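Inactive glucansucrase (Lactobacillus reuteri, PDB 5JBD) belongs to glycoside hydrolase family 70, has a TIM-barrel fold with added domains, and binds a calcium ion. Local coordinates at residues A[54-59]-A[81-86]; A[94-99]-A[155-160]; A[553-558]-A[594-599]; A[562-567]-A[586-591]. One frame throughout, in Å; residues are numbered along the deposited sequence.

Interaction 1: A[54-59]-A[81-86]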
# COMPACT_ATOMS: atom_id res chain seq x y z
N SER A 54 22.03 -23.05 7.01
CA SER A 54 21.47 -22.90 5.67
C SER A 54 22.42 -23.49 4.63
O SER A 54 23.62 -23.21 4.67
CB SER A 54 21.24 -21.42 5.36
OG SER A 54 20.89 -21.25 4.00
N TYR A 55 21.90 -24.25 3.66
CA TYR A 55 22.74 -24.80 2.59
C TYR A 55 23.49 -23.75 1.77
O TYR A 55 24.54 -24.04 1.25
CB TYR A 55 21.95 -25.72 1.65
CG TYR A 55 21.63 -27.06 2.27
CD1 TYR A 55 22.64 -28.01 2.47
CD2 TYR A 55 20.33 -27.37 2.67
CE1 TYR A 55 22.36 -29.24 3.05
CE2 TYR A 55 20.04 -28.60 3.24
CZ TYR A 55 21.05 -29.52 3.43
OH TYR A 55 20.77 -30.73 4.01
N THR A 56 22.94 -22.55 1.66
CA THR A 56 23.59 -21.48 0.89
C THR A 56 24.56 -20.62 1.72
O THR A 56 25.14 -19.68 1.19
CB THR A 56 22.54 -20.57 0.20
OG1 THR A 56 21.58 -20.11 1.17
CG2 THR A 56 21.83 -21.36 -0.88
N ASP A 57 24.72 -20.93 3.00
CA ASP A 57 25.69 -20.25 3.86
C ASP A 57 27.09 -20.87 3.72
O ASP A 57 27.29 -21.86 3.02
CB ASP A 57 25.23 -20.23 5.33
CG ASP A 57 24.35 -19.03 5.67
OD1 ASP A 57 24.16 -18.13 4.82
OD2 ASP A 57 23.82 -19.01 6.79
N TRP A 58 28.04 -20.24 4.38
CA TRP A 58 29.43 -20.58 4.30
C TRP A 58 29.98 -20.92 5.69
O TRP A 58 29.39 -20.57 6.73
CB TRP A 58 30.18 -19.39 3.69
CG TRP A 58 29.85 -19.08 2.25
CD1 TRP A 58 28.60 -18.86 1.70
CD2 TRP A 58 30.78 -18.91 1.19
NE1 TRP A 58 28.71 -18.60 0.36
CE2 TRP A 58 30.04 -18.61 0.03
CE3 TRP A 58 32.17 -18.98 1.11
CZ2 TRP A 58 30.64 -18.39 -1.19
CZ3 TRP A 58 32.77 -18.76 -0.11
CH2 TRP A 58 32.00 -18.47 -1.25
N TYR A 59 31.12 -21.60 5.69
CA TYR A 59 31.87 -21.90 6.93
C TYR A 59 33.37 -21.88 6.67
O TYR A 59 33.83 -21.81 5.52
CB TYR A 59 31.43 -23.25 7.50
CG TYR A 59 32.13 -24.46 6.91
CD1 TYR A 59 32.07 -24.74 5.55
CD2 TYR A 59 32.87 -25.35 7.72
CE1 TYR A 59 32.71 -25.84 5.02
CE2 TYR A 59 33.49 -26.46 7.19
CZ TYR A 59 33.41 -26.70 5.83
OH TYR A 59 34.03 -27.80 5.28
N PRO A 81 31.71 -22.29 0.72
CA PRO A 81 30.29 -22.57 0.72
C PRO A 81 30.00 -23.98 1.21
O PRO A 81 30.71 -24.94 0.82
CB PRO A 81 29.90 -22.40 -0.75
CG PRO A 81 31.13 -22.76 -1.49
CD PRO A 81 32.25 -22.22 -0.66
N LEU A 82 28.99 -24.11 2.06
CA LEU A 82 28.57 -25.40 2.59
C LEU A 82 28.21 -26.40 1.48
O LEU A 82 28.44 -27.61 1.63
CB LEU A 82 27.44 -25.24 3.61
CG LEU A 82 27.83 -24.69 4.99
CD1 LEU A 82 26.63 -24.14 5.76
CD2 LEU A 82 28.54 -25.75 5.81
N LEU A 83 27.69 -25.90 0.35
CA LEU A 83 27.29 -26.76 -0.78
C LEU A 83 28.41 -27.48 -1.50
O LEU A 83 28.13 -28.34 -2.35
CB LEU A 83 26.43 -25.98 -1.80
CG LEU A 83 24.96 -25.88 -1.39
CD1 LEU A 83 24.28 -24.75 -2.16
CD2 LEU A 83 24.23 -27.21 -1.56
N MET A 84 29.67 -27.14 -1.22
CA MET A 84 30.82 -27.96 -1.63
C MET A 84 30.96 -29.26 -0.83
O MET A 84 31.65 -30.19 -1.29
CB MET A 84 32.14 -27.19 -1.46
CG MET A 84 32.44 -26.21 -2.58
SD MET A 84 33.83 -25.18 -2.14
CE MET A 84 35.20 -26.33 -2.24
N TYR A 85 30.38 -29.29 0.38
CA TYR A 85 30.56 -30.38 1.35
C TYR A 85 29.28 -31.12 1.76
O TYR A 85 29.36 -32.30 2.11
CB TYR A 85 31.20 -29.84 2.63
CG TYR A 85 32.56 -29.22 2.45
CD1 TYR A 85 33.73 -29.98 2.56
CD2 TYR A 85 32.70 -27.86 2.20
CE1 TYR A 85 34.98 -29.39 2.41
CE2 TYR A 85 33.94 -27.26 2.04
CZ TYR A 85 35.08 -28.03 2.15
OH TYR A 85 36.33 -27.46 1.98
N ILE A 86 28.13 -30.42 1.80
CA ILE A 86 26.86 -31.01 2.24
C ILE A 86 25.71 -30.67 1.30
O ILE A 86 25.72 -29.63 0.64
CB ILE A 86 26.47 -30.57 3.68
CG1 ILE A 86 26.31 -29.05 3.79
CG2 ILE A 86 27.52 -31.04 4.68
CD1 ILE A 86 25.71 -28.60 5.11
O HOH W 1 26.85 -22.91 0.18
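Tyr59 holds CG between its backbone N and carbonyl carbon (chi1 85°), while Tyr85 sets CG anti to the carbonyl carbon (chi1 -61°), and from these positions the two rings meet as an offset edge-to-face pair. Their planes stand at 89°, with centroids 5.2 Å apart. Tyr59 OH sits over the centre of the Tyr85 ring, and Tyr59 CE1 approaches Tyr85 CD2 to 3.5 Å; the same hydroxyl is hydrogen-bonded to the backbone O of Asn36. Next to this pair, Leu82 CD2 packs on Tyr59 CD1 at 3.7 Å.

The backbones meet in a two-stranded antiparallel sheet of strands 58-59 and 80-81, with Trp58 and Pro81 as its non-hydrogen-bonded pair. Their side chains set off in diverging directions, yet the indole returns over the proline, and Pro81 CD makes a CH-pi contact 3.7 Å from the centroid of the Trp58 six-membered ring. Pro81 also touches Leu153 and Ile157 of helix 151-162. Past Pro81 the chain enters the 3-10 segment 82-84, where Leu82 N donates to Asp57 O (3.0 Å). A water donates to Asp57 O and to Tyr55 O, 2.8 Å from the latter, and accepts from Leu83 N, joining the type I turn from Ser54 to Asp57 to the 3-10 segment. Ile86, next after Tyr85, packs its CD1 against Tyr55 CE1 at 4.0 Å.

Interaction 2: A[94-99]-A[155-160]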
# COMPACT_ATOMS: atom_id res chain seq x y z
N ALA A 94 24.50 -35.05 -6.68
CA ALA A 94 24.81 -35.40 -8.07
C ALA A 94 24.56 -34.20 -8.98
O ALA A 94 25.36 -33.95 -9.88
CB ALA A 94 24.01 -36.61 -8.53
N GLN A 95 23.50 -33.42 -8.71
CA GLN A 95 23.26 -32.17 -9.46
C GLN A 95 24.38 -31.15 -9.29
O GLN A 95 24.79 -30.51 -10.26
CB GLN A 95 21.95 -31.51 -9.06
CG GLN A 95 20.67 -32.20 -9.51
CD GLN A 95 19.45 -31.47 -8.99
OE1 GLN A 95 19.28 -30.29 -9.24
NE2 GLN A 95 18.62 -32.17 -8.22
N PHE A 96 24.87 -31.00 -8.06
CA PHE A 96 25.99 -30.09 -7.79
C PHE A 96 27.22 -30.46 -8.61
O PHE A 96 27.83 -29.60 -9.24
CB PHE A 96 26.34 -30.08 -6.30
CG PHE A 96 27.50 -29.20 -5.95
CD1 PHE A 96 27.31 -27.83 -5.78
CD2 PHE A 96 28.77 -29.73 -5.78
CE1 PHE A 96 28.38 -27.01 -5.46
CE2 PHE A 96 29.84 -28.91 -5.47
CZ PHE A 96 29.64 -27.55 -5.30
N ILE A 97 27.55 -31.75 -8.61
CA ILE A 97 28.72 -32.26 -9.34
C ILE A 97 28.58 -31.99 -10.85
O ILE A 97 29.48 -31.41 -11.47
CB ILE A 97 28.97 -33.77 -9.04
CG1 ILE A 97 29.39 -33.94 -7.57
CG2 ILE A 97 30.04 -34.36 -9.96
CD1 ILE A 97 29.26 -35.36 -7.03
N LYS A 98 27.44 -32.39 -11.40
CA LYS A 98 27.08 -32.14 -12.81
C LYS A 98 27.15 -30.66 -13.19
O LYS A 98 27.76 -30.31 -14.19
CB LYS A 98 25.66 -32.63 -13.11
CG LYS A 98 25.51 -34.13 -13.30
CD LYS A 98 24.16 -34.50 -13.94
CE LYS A 98 23.98 -34.33 -15.44
NZ LYS A 98 22.99 -35.28 -16.02
N TYR A 99 26.52 -29.82 -12.38
CA TYR A 99 26.46 -28.38 -12.64
C TYR A 99 27.87 -27.76 -12.66
O TYR A 99 28.24 -27.08 -13.64
CB TYR A 99 25.57 -27.66 -11.62
CG TYR A 99 25.40 -26.18 -11.94
CD1 TYR A 99 26.33 -25.25 -11.49
CD2 TYR A 99 24.36 -25.73 -12.73
CE1 TYR A 99 26.22 -23.90 -11.81
CE2 TYR A 99 24.22 -24.38 -13.04
CZ TYR A 99 25.16 -23.48 -12.59
OH TYR A 99 25.05 -22.14 -12.89
N ASN A 155 29.30 -16.70 -7.01
CA ASN A 155 28.32 -16.56 -8.11
C ASN A 155 27.86 -17.93 -8.64
O ASN A 155 26.69 -18.13 -8.90
CB ASN A 155 28.90 -15.73 -9.27
CG ASN A 155 29.13 -14.26 -8.91
OD1 ASN A 155 28.42 -13.68 -8.08
ND2 ASN A 155 30.11 -13.65 -9.56
N ASP A 156 28.80 -18.87 -8.79
CA ASP A 156 28.48 -20.21 -9.27
C ASP A 156 27.60 -20.96 -8.28
O ASP A 156 26.67 -21.65 -8.69
CB ASP A 156 29.77 -20.98 -9.60
CG ASP A 156 30.51 -20.38 -10.80
OD1 ASP A 156 29.87 -19.73 -11.64
OD2 ASP A 156 31.74 -20.57 -10.90
N ILE A 157 27.84 -20.79 -6.98
CA ILE A 157 26.97 -21.37 -5.94
C ILE A 157 25.55 -20.79 -6.00
O ILE A 157 24.58 -21.53 -5.92
CB ILE A 157 27.58 -21.18 -4.53
CG1 ILE A 157 28.83 -22.06 -4.36
CG2 ILE A 157 26.56 -21.48 -3.43
CD1 ILE A 157 28.56 -23.54 -4.14
N ASN A 158 25.45 -19.46 -6.10
CA ASN A 158 24.15 -18.79 -6.22
C ASN A 158 23.40 -19.23 -7.49
O ASN A 158 22.21 -19.51 -7.44
CB ASN A 158 24.29 -17.27 -6.19
CG ASN A 158 24.77 -16.75 -4.84
OD1 ASN A 158 24.55 -17.37 -3.80
ND2 ASN A 158 25.46 -15.61 -4.86
N SER A 159 24.12 -19.32 -8.61
CA SER A 159 23.53 -19.82 -9.86
C SER A 159 23.08 -21.28 -9.75
O SER A 159 21.97 -21.62 -10.17
CB SER A 159 24.50 -19.65 -11.03
OG SER A 159 24.86 -18.29 -11.15
N PHE A 160 23.91 -22.14 -9.15
CA PHE A 160 23.50 -23.53 -8.90
C PHE A 160 22.27 -23.62 -8.03
O PHE A 160 21.32 -24.33 -8.38
CB PHE A 160 24.61 -24.37 -8.25
CG PHE A 160 24.13 -25.71 -7.77
CD1 PHE A 160 23.73 -26.68 -8.69
CD2 PHE A 160 24.03 -26.00 -6.42
CE1 PHE A 160 23.26 -27.92 -8.27
CE2 PHE A 160 23.57 -27.24 -5.98
CZ PHE A 160 23.18 -28.20 -6.91
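Phe160 and Phe96 make the tight part of this helix-helix contact. In Phe160 CG is anti to the backbone N (chi1 170°), and the ring receives the edge of Phe96 on one face. The rings pair edge-to-face, their planes at 82° and their centroids 5.4 Å apart. The tip of Phe160 goes on to the opposing backbone, where its CZ lies 3.5 Å from Phe96 N. Ile157 CD1 closes in on the rim of Phe96, 3.7 Å from CE1. Tyr99 and Phe160 pass one another antiparallel, placing Phe160 CA over the centre of the Tyr99 ring, a CH-pi contact 4.0 Å from the centroid; Tyr99 CB meets Phe160 CD1 at 3.6 Å. The three rings thus form an aromatic cluster, which Trp87 and Phe100 extend around Phe96.

The helix axes remain 11.1 Å apart and cross at 127°, a spacing bridged here by large side chains. At the partly exposed margin Tyr99 OH still comes within 3.2 Å of Ser159 CB. Packing is thinner elsewhere: of the Gln95 side chain, CB meets the edge of Phe160, while the backbone C lies closer to CE1. Asp156 lends mainly its backbone O, near Tyr99; its carboxylate is engaged elsewhere, by Tyr105 and Lys152. No hydrogen bond links the two segments, which implies that these helices, remote from the chain centre, cohere here through aromatic and apolar contacts.

Interaction 3: A[553-558]-A[594-599]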
# COMPACT_ATOMS: atom_id res chain seq x y z
N ALA A 553 -35.99 20.58 -18.33
CA ALA A 553 -36.38 21.54 -17.30
C ALA A 553 -35.74 21.13 -15.97
O ALA A 553 -36.04 20.06 -15.46
CB ALA A 553 -37.90 21.56 -17.17
N ILE A 554 -34.86 21.99 -15.45
CA ILE A 554 -34.13 21.73 -14.19
C ILE A 554 -34.77 22.52 -13.05
O ILE A 554 -34.93 23.73 -13.16
CB ILE A 554 -32.64 22.18 -14.28
CG1 ILE A 554 -32.00 21.71 -15.58
CG2 ILE A 554 -31.86 21.69 -13.05
CD1 ILE A 554 -32.16 20.23 -15.87
N ASN A 555 -35.10 21.86 -11.95
CA ASN A 555 -35.65 22.56 -10.80
C ASN A 555 -34.54 23.08 -9.89
O ASN A 555 -33.97 22.31 -9.09
CB ASN A 555 -36.60 21.67 -10.01
CG ASN A 555 -37.26 22.42 -8.86
OD1 ASN A 555 -37.20 23.66 -8.81
ND2 ASN A 555 -37.94 21.70 -7.98
N MET A 556 -34.26 24.38 -9.97
CA MET A 556 -33.26 25.02 -9.11
C MET A 556 -33.77 25.30 -7.68
O MET A 556 -32.97 25.56 -6.78
CB MET A 556 -32.76 26.32 -9.76
CG MET A 556 -32.28 26.16 -11.20
SD MET A 556 -30.97 24.93 -11.41
CE MET A 556 -29.63 25.74 -10.56
N GLY A 557 -35.09 25.27 -7.50
CA GLY A 557 -35.73 25.49 -6.21
C GLY A 557 -36.41 26.85 -6.08
O GLY A 557 -36.08 27.79 -6.80
N ARG A 558 -37.32 26.93 -5.11
CA ARG A 558 -38.10 28.15 -4.84
C ARG A 558 -37.24 29.33 -4.41
O ARG A 558 -37.65 30.47 -4.57
CB ARG A 558 -39.17 27.90 -3.76
CG ARG A 558 -40.28 26.95 -4.16
CD ARG A 558 -41.23 27.60 -5.16
NE ARG A 558 -42.16 26.63 -5.73
CZ ARG A 558 -42.95 26.87 -6.77
NH1 ARG A 558 -42.94 28.06 -7.39
NH2 ARG A 558 -43.76 25.90 -7.21
N ASN A 594 -40.94 30.08 -11.10
CA ASN A 594 -40.98 28.94 -10.19
C ASN A 594 -39.60 28.38 -9.84
O ASN A 594 -39.51 27.47 -9.04
CB ASN A 594 -41.81 27.83 -10.84
CG ASN A 594 -43.26 28.20 -10.95
OD1 ASN A 594 -43.90 28.59 -9.98
ND2 ASN A 594 -43.78 28.10 -12.15
N GLY A 595 -38.54 28.93 -10.43
CA GLY A 595 -37.18 28.44 -10.24
C GLY A 595 -36.78 27.34 -11.21
O GLY A 595 -35.85 26.61 -10.93
N ILE A 596 -37.47 27.23 -12.35
CA ILE A 596 -37.15 26.22 -13.37
C ILE A 596 -36.19 26.80 -14.40
O ILE A 596 -36.44 27.88 -14.93
CB ILE A 596 -38.42 25.72 -14.11
CG1 ILE A 596 -39.43 25.16 -13.10
CG2 ILE A 596 -38.06 24.66 -15.14
CD1 ILE A 596 -38.90 24.07 -12.19
N LEU A 597 -35.11 26.08 -14.68
CA LEU A 597 -34.15 26.46 -15.72
C LEU A 597 -34.31 25.56 -16.95
O LEU A 597 -34.24 24.33 -16.84
CB LEU A 597 -32.72 26.37 -15.19
CG LEU A 597 -31.65 27.06 -16.04
CD1 LEU A 597 -31.81 28.57 -15.96
CD2 LEU A 597 -30.25 26.64 -15.62
N LYS A 598 -34.48 26.17 -18.12
CA LYS A 598 -34.70 25.48 -19.40
C LYS A 598 -33.39 25.38 -20.15
O LYS A 598 -32.79 26.40 -20.47
CB LYS A 598 -35.71 26.28 -20.27
CG LYS A 598 -37.18 25.86 -20.15
CD LYS A 598 -37.53 24.80 -21.20
CE LYS A 598 -38.24 23.60 -20.60
NZ LYS A 598 -38.35 22.48 -21.56
N VAL A 599 -32.96 24.17 -20.48
CA VAL A 599 -31.64 23.96 -21.06
C VAL A 599 -31.76 23.04 -22.28
O VAL A 599 -32.57 22.11 -22.28
CB VAL A 599 -30.67 23.32 -20.01
CG1 VAL A 599 -29.28 23.12 -20.60
CG2 VAL A 599 -30.58 24.18 -18.75
O HOH W 2 -39.48 25.01 -8.18
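Ile554 and Leu597 form an antiparallel hydrogen-bonded pair that satisfies both residues' backbone polar groups: Ile554 N donates to Leu597 O (2.8 Å) and Leu597 N to Ile554 O (2.8 Å). A third backbone bond, from Met556 N to Gly595 O (2.9 Å), continues the pairing past the end of strand 553-555 but is bent, 146° at the hydrogen. A glycine with positive phi flanks the ladder on each segment: Gly557 after strand 553-555, Gly595 before strand 596-599.

Asn555 OD1 accepts two donors here. Its CG is anti to the backbone N (chi1 -175°), and OD1 accepts from Gly557 N (3.0 Å) as an Asx turn, the donor lying well above the plane of the amide carbonyl. A water gives OD1 its second donor at 2.7 Å and also donates to Asn594 O, 2.6 Å away, bridging the two segments. Asn594 N and Ile596 N both donate to Asp592 OD1. Farther out, Arg558 runs beside Asn594, pointing the same way, and NH1 donates to Asn594 OD1 (2.8 Å) with guanidinium and amide planes 90° apart.

The two faces of the ladder differ. Ala553 CB meets Ile596 CG2 at 3.7 Å on the face shared with Asn555 and Lys598, whose NZ is held by Ser551. Ile554 and Leu597 turn the other way, onto Ala538 and Leu540 of strand 537-542 and onto Trp616 respectively, consistent with the layered beta domain (domain C) of this family. The chemistry implies two kinds of grip: a backbone ladder backed by buried apolar residues, and a solvent-facing end where the exposed Arg558-Asn594 bond probably competes with water.

Interaction 4: A[562-567]-A[586-591]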
# COMPACT_ATOMS: atom_id res chain seq x y z
N ASN A 562 -36.70 33.62 -10.99
CA ASN A 562 -36.33 34.85 -11.70
C ASN A 562 -34.86 35.20 -11.47
O ASN A 562 -34.52 36.33 -11.10
CB ASN A 562 -37.25 36.00 -11.27
CG ASN A 562 -38.74 35.67 -11.45
OD1 ASN A 562 -39.52 35.74 -10.50
ND2 ASN A 562 -39.12 35.29 -12.66
N GLN A 563 -34.00 34.21 -11.69
CA GLN A 563 -32.58 34.34 -11.37
C GLN A 563 -31.68 33.98 -12.53
O GLN A 563 -31.91 32.99 -13.22
CB GLN A 563 -32.24 33.49 -10.15
CG GLN A 563 -30.81 33.73 -9.67
CD GLN A 563 -30.52 33.14 -8.31
OE1 GLN A 563 -31.34 32.43 -7.72
NE2 GLN A 563 -29.32 33.42 -7.81
N GLN A 564 -30.62 34.77 -12.70
CA GLN A 564 -29.63 34.56 -13.76
C GLN A 564 -28.59 33.53 -13.35
O GLN A 564 -28.04 33.60 -12.25
CB GLN A 564 -28.91 35.87 -14.07
CG GLN A 564 -29.85 36.98 -14.49
CD GLN A 564 -29.12 38.16 -15.08
OE1 GLN A 564 -27.94 38.40 -14.79
NE2 GLN A 564 -29.80 38.88 -15.95
N TYR A 565 -28.33 32.57 -14.25
CA TYR A 565 -27.32 31.52 -14.06
C TYR A 565 -26.27 31.59 -15.15
O TYR A 565 -26.58 31.83 -16.32
CB TYR A 565 -28.00 30.14 -14.02
CG TYR A 565 -28.60 29.87 -12.68
CD1 TYR A 565 -29.84 30.38 -12.34
CD2 TYR A 565 -27.87 29.19 -11.70
CE1 TYR A 565 -30.37 30.18 -11.09
CE2 TYR A 565 -28.38 28.98 -10.44
CZ TYR A 565 -29.63 29.48 -10.14
OH TYR A 565 -30.16 29.26 -8.90
N ARG A 566 -25.01 31.40 -14.75
CA ARG A 566 -23.90 31.40 -15.67
C ARG A 566 -23.61 29.99 -16.15
O ARG A 566 -23.61 29.04 -15.37
CB ARG A 566 -22.64 31.97 -14.97
CG ARG A 566 -21.44 32.10 -15.90
CD ARG A 566 -20.36 33.01 -15.32
NE ARG A 566 -19.61 32.38 -14.22
CZ ARG A 566 -18.44 31.73 -14.33
NH1 ARG A 566 -17.83 31.56 -15.51
NH2 ARG A 566 -17.87 31.23 -13.24
N ASN A 567 -23.30 29.88 -17.43
CA ASN A 567 -22.92 28.63 -18.07
C ASN A 567 -21.46 28.34 -17.74
O ASN A 567 -20.54 28.70 -18.49
CB ASN A 567 -23.12 28.77 -19.59
CG ASN A 567 -23.02 27.46 -20.33
OD1 ASN A 567 -22.60 26.45 -19.79
ND2 ASN A 567 -23.43 27.47 -21.61
N PRO A 586 -26.38 29.62 -24.35
CA PRO A 586 -25.60 30.86 -24.27
C PRO A 586 -24.93 31.03 -22.89
O PRO A 586 -25.05 30.16 -22.02
CB PRO A 586 -26.67 31.93 -24.52
CG PRO A 586 -27.88 31.36 -23.87
CD PRO A 586 -27.81 29.87 -24.09
N ALA A 587 -24.23 32.16 -22.70
CA ALA A 587 -23.43 32.40 -21.49
C ALA A 587 -24.27 32.52 -20.21
O ALA A 587 -23.80 32.18 -19.12
CB ALA A 587 -22.58 33.66 -21.66
N ILE A 588 -25.48 33.06 -20.36
CA ILE A 588 -26.41 33.28 -19.24
C ILE A 588 -27.81 32.79 -19.64
O ILE A 588 -28.27 33.06 -20.75
CB ILE A 588 -26.45 34.77 -18.82
CG1 ILE A 588 -25.10 35.19 -18.19
CG2 ILE A 588 -27.58 35.05 -17.82
CD1 ILE A 588 -24.86 36.68 -18.17
N LEU A 589 -28.47 32.08 -18.72
CA LEU A 589 -29.89 31.72 -18.83
C LEU A 589 -30.56 32.14 -17.54
O LEU A 589 -29.90 32.23 -16.49
CB LEU A 589 -30.06 30.21 -19.04
CG LEU A 589 -29.62 29.63 -20.39
CD1 LEU A 589 -29.72 28.11 -20.37
CD2 LEU A 589 -30.46 30.22 -21.51
N THR A 590 -31.86 32.37 -17.60
CA THR A 590 -32.62 32.87 -16.45
C THR A 590 -33.76 31.92 -16.11
O THR A 590 -34.49 31.47 -17.00
CB THR A 590 -33.19 34.27 -16.74
OG1 THR A 590 -32.14 35.13 -17.13
CG2 THR A 590 -33.87 34.87 -15.51
N THR A 591 -33.91 31.62 -14.81
CA THR A 591 -35.02 30.79 -14.34
C THR A 591 -36.37 31.49 -14.47
O THR A 591 -36.44 32.72 -14.43
CB THR A 591 -34.88 30.35 -12.86
OG1 THR A 591 -34.77 31.51 -12.01
CG2 THR A 591 -33.68 29.44 -12.68
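Tyr565 and Leu589 lie at the middle of an antiparallel ladder, a hydrogen-bonded pair in which Tyr565 N donates to Leu589 O (2.8 Å) and Leu589 N returns a bond to Tyr565 O (3.1 Å). This pairing places strand 588-590 beside strand 564-571 in an antiparallel sheet, consistent with domain C of family 70 proteins. Thr591 N to Gln563 O and Asn567 N to Ala587 O lengthen it at either end.

Thr591 adds a side-chain bond to this ladder. Its OG1 lies between the backbone N and carbonyl carbon (chi1 57°) and accepts from Gln563 N at 2.8 Å, while also being hydrogen-bonded to His560 O. Its methyl CG2 touches the Tyr565 ring obliquely, 3.7 Å from CE1. Tyr565 and Leu589 share the face that packs on Pro618 and Trp616 of strand 612-618, respectively. On the exposed face Gln564 runs alongside Thr590, and Gln564 CB touches Ile588 CG2 at 4.1 Å. Before strand 588-590, Asn567 ND2 is shared between Asp570 OD2 and Pro586 O; it reaches Pro586 O at 3.2 Å from above the plane of that carbonyl.

How the interactions relate
From the N terminus, interaction 1 first closes a short loop between 54-59 and 81-86. Interaction 2 follows in series, joining helix 90-101 to helix 151-162 across a largely helical connection. The two touch: Leu83 packs on Ile157, and Leu83 and Met84 on Phe96, so the small sheet and the helices form one packed region. Interactions 3 and 4 lie on the opposite side of the chain's centre. The centres of interactions 1 and 3 are about 82 Å apart. Here 562-567 pairs with 586-591 within the longer loop closed by 553-558 and 594-599. Met556 packs on Tyr565 and Thr591, and Leu589 on the backbone of Lys598, so the two ladders pack on each other, consistent with layers of a beta domain.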